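Local atomic coordinates of tRNA (guanine-N(1)-)-methyltransferase (Corynebacterium diphtheriae, PDB entry 7KFF), a protein that probably transfers a methyl group from S-adenosylmethionine to N1 of a guanine in tRNA, as a TrmD-type member of the SPOUT methyltransferases. Residues M17-T23 and E160-C166; L53-A57 and T80-A85; L86-A90 and A180-Y184. The contacts are given in a common frame with arbitrary orientation. Numbering follows the deposited sequence.

Overall arrangement
A single helix can tie several parts of a fold together by packing on a sheet, as helix 79-90 does here. Contact 1 pairs two neighbouring parallel strands. Helix 79-90 covers the Asp20 and Ile22 face of that pair and takes part in both remaining contacts, with residues 80-85 in contact 2 and 86-90 in contact 3. Contact centres lie about 15 Å (1 and 2), 11 Å (1 and 3) and 12 Å (2 and 3) apart. Trp82 packs on Ile22 and Ala165, Val89 on Asp20 and Ile22, and Tyr184 on Val163. The side chains of Cys166, Trp82 and Leu86 lie about 6, 8 and 13 Å from bound S-adenosyl-L-homocysteine.

Contact 1 (M17-T23 and E160-C166); sequences MRLDVIT and EHIVFAC
Strands 17-23 and 161-165 run parallel, their axes 4.7 Å apart and 12° from exact alignment, with Arg18 opposite His161, Asp20 opposite Val163 and Ile22 opposite Ala165. In the usual parallel pattern, every second residue of the first strand bonds in both directions: Arg18 N to Glu160 O (2.9 Å), Ile162 N to Arg18 O (2.9 Å), Asp20 N to Ile162 O (2.9 Å), Phe164 N to Asp20 O (2.8 Å), Ile22 N to Phe164 O (2.9 Å) and Cys166 N to Ile22 O (3.1 Å). Phe164 (chi1 m, chi2 87°) shares a face with Leu19 and Val21; its CE1 lies 4.1 Å from Leu19 CD2 and its CD1 4.1 Å from Val21 CG2. These strands belong to the parallel sheet of the SPOUT alpha/beta fold, in which helix 200-211 covers the Phe164 face and helix 79-90 the other. On that other face Asp20 (chi1 m) is the polar hub: OD2 accepts His161 NE2 at 2.8 Å and Arg18 NE at 3.0 Å, and OD1 forms a salt bridge with Arg18 NH2 at 2.9 Å, while His51 of strand 46-52 also bonds OD1. Ile22 (m, t) continues the face in apolar form, with CD1 4.1 Å from Val163 CG1. Back on the Phe164 face, Val21 CG1 meets Cys166 SG at 3.6 Å; the Cys166 side chain lies about 6 Å from bound S-adenosyl-L-homocysteine.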
loop_
_atom_site.group_PDB
_atom_site.type_symbol
_atom_site.label_atom_id
_atom_site.label_comp_id
_atom_site.label_asym_id
_atom_site.label_seq_id
_atom_site.Cartn_x
_atom_site.Cartn_y
_atom_site.Cartn_z
HETATM N N MSE A 17 6.314 12.916 16.844
HETATM C CA MSE A 17 5.194 13.015 15.926
HETATM C C MSE A 17 4.000 12.327 16.571
HETATM O O MSE A 17 4.118 11.216 17.093
HETATM C CB MSE A 17 5.520 12.344 14.606
HETATM C CG MSE A 17 4.319 12.303 13.634
HETATM SE SE MSE A 17 4.772 11.351 12.054
HETATM C CE MSE A 17 6.015 12.668 11.364
ATOM N N ARG A 18 2.855 12.991 16.541
ATOM C CA ARG A 18 1.601 12.428 17.013
ATOM C C ARG A 18 0.764 11.975 15.830
ATOM O O ARG A 18 0.528 12.753 14.902
ATOM C CB ARG A 18 0.823 13.474 17.804
ATOM C CG ARG A 18 -0.544 13.068 18.252
ATOM C CD ARG A 18 -0.546 11.939 19.250
ATOM N NE ARG A 18 -1.918 11.636 19.625
ATOM C CZ ARG A 18 -2.272 10.888 20.663
ATOM N NH1 ARG A 18 -1.340 10.378 21.453
ATOM N NH2 ARG A 18 -3.556 10.662 20.904
ATOM N N LEU A 19 0.344 10.720 15.855
ATOM C CA LEU A 19 -0.587 10.162 14.895
ATOM C C LEU A 19 -1.882 9.834 15.614
ATOM O O LEU A 19 -1.863 9.153 16.637
ATOM C CB LEU A 19 -0.071 8.859 14.300
ATOM C CG LEU A 19 1.283 8.870 13.634
ATOM C CD1 LEU A 19 1.575 7.481 13.053
ATOM C CD2 LEU A 19 1.401 9.947 12.577
ATOM N N ASP A 20 -3.004 10.299 15.082
ATOM C CA ASP A 20 -4.325 9.927 15.575
ATOM C C ASP A 20 -5.081 9.283 14.422
ATOM O O ASP A 20 -5.093 9.813 13.307
ATOM C CB ASP A 20 -5.091 11.133 16.100
ATOM C CG ASP A 20 -4.639 11.552 17.471
ATOM O OD1 ASP A 20 -5.005 10.863 18.454
ATOM O OD2 ASP A 20 -3.862 12.528 17.566
ATOM N N VAL A 21 -5.705 8.143 14.679
ATOM C CA VAL A 21 -6.410 7.383 13.654
ATOM C C VAL A 21 -7.849 7.199 14.104
ATOM O O VAL A 21 -8.090 6.728 15.220
ATOM C CB VAL A 21 -5.757 6.009 13.428
ATOM C CG1 VAL A 21 -6.433 5.284 12.268
ATOM C CG2 VAL A 21 -4.280 6.134 13.200
ATOM N N ILE A 22 -8.803 7.539 13.239
ATOM C CA ILE A 22 -10.226 7.380 13.523
ATOM C C ILE A 22 -10.764 6.278 12.619
ATOM O O ILE A 22 -10.602 6.341 11.393
ATOM C CB ILE A 22 -11.005 8.689 13.320
ATOM C CG1 ILE A 22 -10.380 9.829 14.125
ATOM C CG2 ILE A 22 -12.466 8.492 13.709
ATOM C CD1 ILE A 22 -10.836 11.209 13.701
ATOM N N THR A 23 -11.384 5.266 13.224
ATOM C CA THR A 23 -11.686 4.022 12.534
ATOM C C THR A 23 -12.799 3.270 13.253
ATOM O O THR A 23 -12.946 3.363 14.470
ATOM C CB THR A 23 -10.409 3.151 12.489
ATOM O OG1 THR A 23 -10.737 1.826 12.050
ATOM C CG2 THR A 23 -9.764 3.039 13.889
ATOM N N GLU A 160 4.026 17.651 12.953
ATOM C CA GLU A 160 3.878 17.375 14.372
ATOM C C GLU A 160 2.653 16.525 14.680
ATOM O O GLU A 160 2.649 15.805 15.684
ATOM C CB GLU A 160 3.736 18.681 15.141
ATOM C CG GLU A 160 4.898 19.619 14.998
ATOM C CD GLU A 160 4.690 20.894 15.792
ATOM O OE1 GLU A 160 5.489 21.833 15.617
ATOM O OE2 GLU A 160 3.729 20.958 16.590
ATOM N N HIS A 161 1.601 16.631 13.870
ATOM C CA HIS A 161 0.323 15.982 14.148
ATOM C C HIS A 161 -0.331 15.605 12.832
ATOM O O HIS A 161 -0.677 16.494 12.034
ATOM C CB HIS A 161 -0.602 16.927 14.922
ATOM C CG HIS A 161 -1.811 16.257 15.476
ATOM N ND1 HIS A 161 -2.915 16.952 15.917
ATOM C CD2 HIS A 161 -2.088 14.947 15.671
ATOM C CE1 HIS A 161 -3.811 16.097 16.376
ATOM N NE2 HIS A 161 -3.341 14.874 16.227
ATOM N N ILE A 162 -0.505 14.302 12.631
ATOM C CA ILE A 162 -1.231 13.754 11.496
ATOM C C ILE A 162 -2.438 12.990 12.023
ATOM O O ILE A 162 -2.300 12.119 12.888
ATOM C CB ILE A 162 -0.353 12.860 10.602
ATOM C CG1 ILE A 162 0.927 13.574 10.175
ATOM C CG2 ILE A 162 -1.174 12.431 9.388
ATOM C CD1 ILE A 162 1.864 12.723 9.321
ATOM N N VAL A 163 -3.613 13.322 11.500
ATOM C CA VAL A 163 -4.861 12.619 11.768
ATOM C C VAL A 163 -5.237 11.865 10.504
ATOM O O VAL A 163 -5.092 12.393 9.392
ATOM C CB VAL A 163 -5.956 13.614 12.204
ATOM C CG1 VAL A 163 -7.263 12.893 12.449
ATOM C CG2 VAL A 163 -5.504 14.376 13.461
ATOM N N PHE A 164 -5.707 10.640 10.674
ATOM C CA PHE A 164 -6.182 9.798 9.584
ATOM C C PHE A 164 -7.663 9.489 9.750
ATOM O O PHE A 164 -8.078 9.036 10.816
ATOM C CB PHE A 164 -5.433 8.467 9.546
ATOM C CG PHE A 164 -3.966 8.577 9.273
ATOM C CD1 PHE A 164 -3.084 8.776 10.312
ATOM C CD2 PHE A 164 -3.462 8.376 8.001
ATOM C CE1 PHE A 164 -1.714 8.808 10.085
ATOM C CE2 PHE A 164 -2.101 8.400 7.767
ATOM C CZ PHE A 164 -1.223 8.614 8.816
ATOM N N ALA A 165 -8.445 9.701 8.695
ATOM C CA ALA A 165 -9.866 9.355 8.660
ATOM C C ALA A 165 -10.026 8.116 7.790
ATOM O O ALA A 165 -9.871 8.195 6.573
ATOM C CB ALA A 165 -10.695 10.512 8.109
ATOM N N CYS A 166 -10.325 6.971 8.407
ATOM C CA CYS A 166 -10.373 5.695 7.700
ATOM C C CYS A 166 -11.757 5.383 7.158
ATOM O O CYS A 166 -12.696 5.171 7.926
ATOM C CB CYS A 166 -9.940 4.539 8.592
ATOM S SG CYS A 166 -8.282 4.703 9.247
#

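Contact 2 (L53-A57 and T80-A85); sequences LRLWA and TVWGPA
Two short helical pieces can interlock with very few side chains, provided that projections and hollows match. Residues 53-56 form a 3-10 turn, closed by Trp56 N to Leu53 O and Ala57 N to Arg54 O (both 3.0 Å). Residues 80-85 lie on helix 79-90, which kinks where Pro84 has no amide hydrogen to give; Ala85 N still reaches Val81 O at 3.3 Å. The backbones come nearest at Trp56 and Val81, whose CA atoms are 5.4 Å apart. Val81 (chi1 t) is a bump that fills the hollow between Leu53, Trp56 and Ala57: its CG1 is 3.6 Å from Leu53 O and 4.0 Å from Trp56 CB, its CG2 4.1 Å from Ala57 CA. Leu53 (t, p) projects the other way, into a hollow walled by Val81, Trp82 and Ala85. Its CD1 stands 3.8 Å from Val81 CG1 and 4.0 Å from Ala85 CB, and makes a CH-pi contact 3.8 Å from the centroid of the Trp82 six-membered ring. The Trp56 indole (chi1 m, chi2 -87°) lies as a slab against the helix. Ala85 CA sits 3.5 Å from the centroid of its five-membered ring, directly over the face, and Pro84 CB is 4.0 Å from Trp56 CD1; Trp56 NE1 bonds Asp88 one turn on. The 3-10 segment that follows strand 46-52 is thus packed against helix 79-90, which covers one face of the parallel sheet, and because Thr80 and Pro84 pack on Trp245 and Arg246 of the second subunit, the contact reaches the dimer interface.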
loop_
_atom_site.group_PDB
_atom_site.type_symbol
_atom_site.label_atom_id
_atom_site.label_comp_id
_atom_site.label_asym_id
_atom_site.label_seq_id
_atom_site.Cartn_x
_atom_site.Cartn_y
_atom_site.Cartn_z
ATOM N N LEU A 53 -14.555 5.296 15.869
ATOM C CA LEU A 53 -15.516 6.253 15.322
ATOM C C LEU A 53 -16.882 6.141 15.980
ATOM O O LEU A 53 -17.608 7.139 16.082
ATOM C CB LEU A 53 -15.634 6.013 13.814
ATOM C CG LEU A 53 -16.593 6.925 13.035
ATOM C CD1 LEU A 53 -16.109 8.361 13.027
ATOM C CD2 LEU A 53 -16.812 6.370 11.636
ATOM N N ARG A 54 -17.259 4.940 16.422
ATOM C CA ARG A 54 -18.577 4.760 17.027
ATOM C C ARG A 54 -18.749 5.530 18.326
ATOM O O ARG A 54 -19.891 5.736 18.759
ATOM C CB ARG A 54 -18.848 3.278 17.258
ATOM C CG ARG A 54 -18.991 2.528 15.960
ATOM C CD ARG A 54 -19.545 1.115 16.147
ATOM N NE ARG A 54 -19.188 0.343 14.964
ATOM C CZ ARG A 54 -19.876 0.302 13.830
ATOM N NH1 ARG A 54 -21.008 0.976 13.698
ATOM N NH2 ARG A 54 -19.411 -0.402 12.817
ATOM N N LEU A 55 -17.660 5.974 18.950
ATOM C CA LEU A 55 -17.802 6.813 20.129
ATOM C C LEU A 55 -18.631 8.043 19.817
ATOM O O LEU A 55 -19.261 8.602 20.712
ATOM C CB LEU A 55 -16.429 7.265 20.617
ATOM C CG LEU A 55 -15.551 6.204 21.269
ATOM C CD1 LEU A 55 -14.164 6.779 21.555
ATOM C CD2 LEU A 55 -16.197 5.695 22.542
ATOM N N TRP A 56 -18.638 8.476 18.557
ATOM C CA TRP A 56 -19.343 9.675 18.140
ATOM C C TRP A 56 -20.699 9.382 17.495
ATOM O O TRP A 56 -21.348 10.301 16.986
ATOM C CB TRP A 56 -18.454 10.495 17.201
ATOM C CG TRP A 56 -17.300 11.143 17.908
ATOM C CD1 TRP A 56 -17.309 12.361 18.525
ATOM C CD2 TRP A 56 -15.977 10.611 18.097
ATOM N NE1 TRP A 56 -16.086 12.619 19.086
ATOM C CE2 TRP A 56 -15.245 11.566 18.827
ATOM C CE3 TRP A 56 -15.342 9.435 17.704
ATOM C CZ2 TRP A 56 -13.907 11.381 19.161
ATOM C CZ3 TRP A 56 -14.025 9.250 18.037
ATOM C CH2 TRP A 56 -13.311 10.218 18.754
ATOM N N ALA A 57 -21.153 8.134 17.510
ATOM C CA ALA A 57 -22.467 7.798 16.977
ATOM C C ALA A 57 -23.512 8.002 18.066
ATOM O O ALA A 57 -23.334 7.551 19.202
ATOM C CB ALA A 57 -22.500 6.359 16.470
ATOM N N THR A 80 -22.698 13.372 10.246
ATOM C CA THR A 80 -23.061 13.727 11.617
ATOM C C THR A 80 -22.271 12.941 12.663
ATOM O O THR A 80 -22.297 13.303 13.847
ATOM C CB THR A 80 -24.560 13.544 11.850
ATOM O OG1 THR A 80 -24.903 12.186 11.537
ATOM C CG2 THR A 80 -25.387 14.521 10.980
ATOM N N VAL A 81 -21.561 11.897 12.249
ATOM C CA VAL A 81 -20.611 11.176 13.100
ATOM C C VAL A 81 -19.184 11.643 12.847
ATOM O O VAL A 81 -18.457 11.977 13.785
ATOM C CB VAL A 81 -20.773 9.656 12.890
ATOM C CG1 VAL A 81 -19.783 8.889 13.764
ATOM C CG2 VAL A 81 -22.211 9.231 13.188
ATOM N N TRP A 82 -18.791 11.730 11.570
ATOM C CA TRP A 82 -17.424 12.109 11.230
ATOM C C TRP A 82 -17.066 13.536 11.640
ATOM O O TRP A 82 -15.925 13.793 12.042
ATOM C CB TRP A 82 -17.171 11.925 9.733
ATOM C CG TRP A 82 -16.660 10.579 9.440
ATOM C CD1 TRP A 82 -17.326 9.539 8.836
ATOM C CD2 TRP A 82 -15.352 10.097 9.749
ATOM N NE1 TRP A 82 -16.492 8.442 8.745
ATOM C CE2 TRP A 82 -15.283 8.753 9.313
ATOM C CE3 TRP A 82 -14.235 10.667 10.358
ATOM C CZ2 TRP A 82 -14.145 7.983 9.482
ATOM C CZ3 TRP A 82 -13.107 9.897 10.514
ATOM C CH2 TRP A 82 -13.081 8.562 10.099
ATOM N N GLY A 83 -17.964 14.490 11.457
ATOM C CA GLY A 83 -17.650 15.868 11.750
ATOM C C GLY A 83 -17.261 16.073 13.204
ATOM O O GLY A 83 -16.183 16.599 13.520
ATOM N N PRO A 84 -18.123 15.644 14.130
ATOM C CA PRO A 84 -17.755 15.747 15.558
ATOM C C PRO A 84 -16.480 14.997 15.908
ATOM O O PRO A 84 -15.688 15.487 16.719
ATOM C CB PRO A 84 -18.997 15.200 16.273
ATOM C CG PRO A 84 -20.126 15.536 15.302
ATOM C CD PRO A 84 -19.544 15.284 13.952
ATOM N N ALA A 85 -16.257 13.814 15.320
ATOM C CA ALA A 85 -15.044 13.055 15.595
ATOM C C ALA A 85 -13.814 13.846 15.182
ATOM O O ALA A 85 -12.839 13.956 15.936
ATOM C CB ALA A 85 -15.106 11.719 14.855
#

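Contact 3 (L86-A90 and A180-Y184); sequences LDDVA and AKKTY
A buried tyrosine can join a loop to a helix through one hydroxyl, and Tyr184 does so here. With chi1 m and chi2 -93°, its ring extends to residues 86-90 of helix 79-90, where OH donates to Leu86 O at 2.7 Å. That carbonyl already accepts Ala90 N at 3.2 Å, so it serves both the helix and the tyrosine. Leu86 (m, t) lies alongside, its CB 4.0 Å from Tyr184 CE2 and its CD1 4.4 Å from Ala180 CB. Ala90 CB meets Tyr184 CZ at 3.7 Å and Thr183 CG2 at 3.6 Å. Residues 180-184 turn tightly, with Thr183 N and Tyr184 N both bonded to Ala180 O (2.9 and 2.8 Å). Thr183 (chi1 m) holds OG1 2.8 Å from a water, which weakly donates to Asp87 OD1, also at 2.8 Å. Asp87 forms a salt bridge to Arg246 of the second subunit. Tyr184 then becomes extended, completing the helix-to-strand connection that leads from helix 174-180 into strand 185-190 of the parallel sheet.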
loop_
_atom_site.group_PDB
_atom_site.type_symbol
_atom_site.label_atom_id
_atom_site.label_comp_id
_atom_site.label_asym_id
_atom_site.label_seq_id
_atom_site.Cartn_x
_atom_site.Cartn_y
_atom_site.Cartn_z
ATOM N N LEU A 86 -13.837 14.409 13.978
ATOM C CA LEU A 86 -12.687 15.170 13.518
ATOM C C LEU A 86 -12.498 16.448 14.323
ATOM O O LEU A 86 -11.358 16.870 14.556
ATOM C CB LEU A 86 -12.853 15.492 12.032
ATOM C CG LEU A 86 -12.651 14.283 11.114
ATOM C CD1 LEU A 86 -13.221 14.588 9.736
ATOM C CD2 LEU A 86 -11.186 13.947 11.036
ATOM N N ASP A 87 -13.598 17.093 14.729
ATOM C CA ASP A 87 -13.504 18.283 15.568
ATOM C C ASP A 87 -12.779 17.955 16.873
ATOM O O ASP A 87 -11.895 18.693 17.318
ATOM C CB ASP A 87 -14.904 18.782 15.934
ATOM C CG ASP A 87 -15.697 19.377 14.766
ATOM O OD1 ASP A 87 -15.151 19.617 13.660
ATOM O OD2 ASP A 87 -16.928 19.594 14.959
ATOM N N ASP A 88 -13.163 16.846 17.507
ATOM C CA ASP A 88 -12.624 16.495 18.820
ATOM C C ASP A 88 -11.173 16.046 18.716
ATOM O O ASP A 88 -10.333 16.416 19.549
ATOM C CB ASP A 88 -13.479 15.390 19.438
ATOM C CG ASP A 88 -14.813 15.893 19.990
ATOM O OD1 ASP A 88 -15.077 17.120 19.991
ATOM O OD2 ASP A 88 -15.613 15.044 20.458
ATOM N N VAL A 89 -10.849 15.246 17.702
ATOM C CA VAL A 89 -9.481 14.744 17.623
ATOM C C VAL A 89 -8.495 15.856 17.281
ATOM O O VAL A 89 -7.309 15.760 17.611
ATOM C CB VAL A 89 -9.409 13.573 16.626
ATOM C CG1 VAL A 89 -7.979 13.222 16.290
ATOM C CG2 VAL A 89 -10.166 12.389 17.177
ATOM N N ALA A 90 -8.961 16.929 16.629
ATOM C CA ALA A 90 -8.039 18.001 16.267
ATOM C C ALA A 90 -7.447 18.665 17.500
ATOM O O ALA A 90 -6.350 19.238 17.438
ATOM C CB ALA A 90 -8.731 19.047 15.403
ATOM N N ALA A 180 -13.811 19.748 6.765
ATOM C CA ALA A 180 -12.608 19.558 7.562
ATOM C C ALA A 180 -11.539 20.584 7.236
ATOM O O ALA A 180 -10.659 20.830 8.065
ATOM C CB ALA A 180 -12.060 18.147 7.353
ATOM N N LYS A 181 -11.596 21.196 6.049
ATOM C CA LYS A 181 -10.605 22.193 5.666
ATOM C C LYS A 181 -10.624 23.413 6.579
ATOM O O LYS A 181 -9.629 24.140 6.647
ATOM C CB LYS A 181 -10.766 22.603 4.209
ATOM C CG LYS A 181 -10.516 21.465 3.252
ATOM C CD LYS A 181 -10.840 21.813 1.811
ATOM C CE LYS A 181 -10.645 20.583 0.945
ATOM N NZ LYS A 181 -11.033 20.843 -0.469
ATOM N N LYS A 182 -11.717 23.641 7.301
ATOM C CA LYS A 182 -11.732 24.744 8.256
ATOM C C LYS A 182 -10.764 24.505 9.404
ATOM O O LYS A 182 -10.277 25.467 10.010
ATOM C CB LYS A 182 -13.144 24.937 8.816
ATOM C CG LYS A 182 -14.143 25.439 7.798
ATOM C CD LYS A 182 -15.535 25.524 8.419
ATOM C CE LYS A 182 -16.535 26.171 7.479
ATOM N NZ LYS A 182 -17.906 26.177 8.082
ATOM N N THR A 183 -10.482 23.243 9.716
ATOM C CA THR A 183 -9.701 22.850 10.879
ATOM C C THR A 183 -8.361 22.240 10.529
ATOM O O THR A 183 -7.422 22.322 11.324
ATOM C CB THR A 183 -10.504 21.822 11.692
ATOM O OG1 THR A 183 -11.762 22.410 12.053
ATOM C CG2 THR A 183 -9.771 21.394 12.944
ATOM N N TYR A 184 -8.271 21.607 9.373
ATOM C CA TYR A 184 -7.108 20.836 8.979
ATOM C C TYR A 184 -6.619 21.291 7.610
ATOM O O TYR A 184 -7.391 21.787 6.791
ATOM C CB TYR A 184 -7.494 19.367 8.804
ATOM C CG TYR A 184 -7.912 18.608 10.048
ATOM C CD1 TYR A 184 -6.982 17.886 10.765
ATOM C CD2 TYR A 184 -9.250 18.567 10.458
ATOM C CE1 TYR A 184 -7.337 17.163 11.869
ATOM C CE2 TYR A 184 -9.624 17.853 11.575
ATOM C CZ TYR A 184 -8.640 17.143 12.273
ATOM O OH TYR A 184 -8.933 16.392 13.379
HETATM O O HOH W 1 -13.249 21.640 14.256
#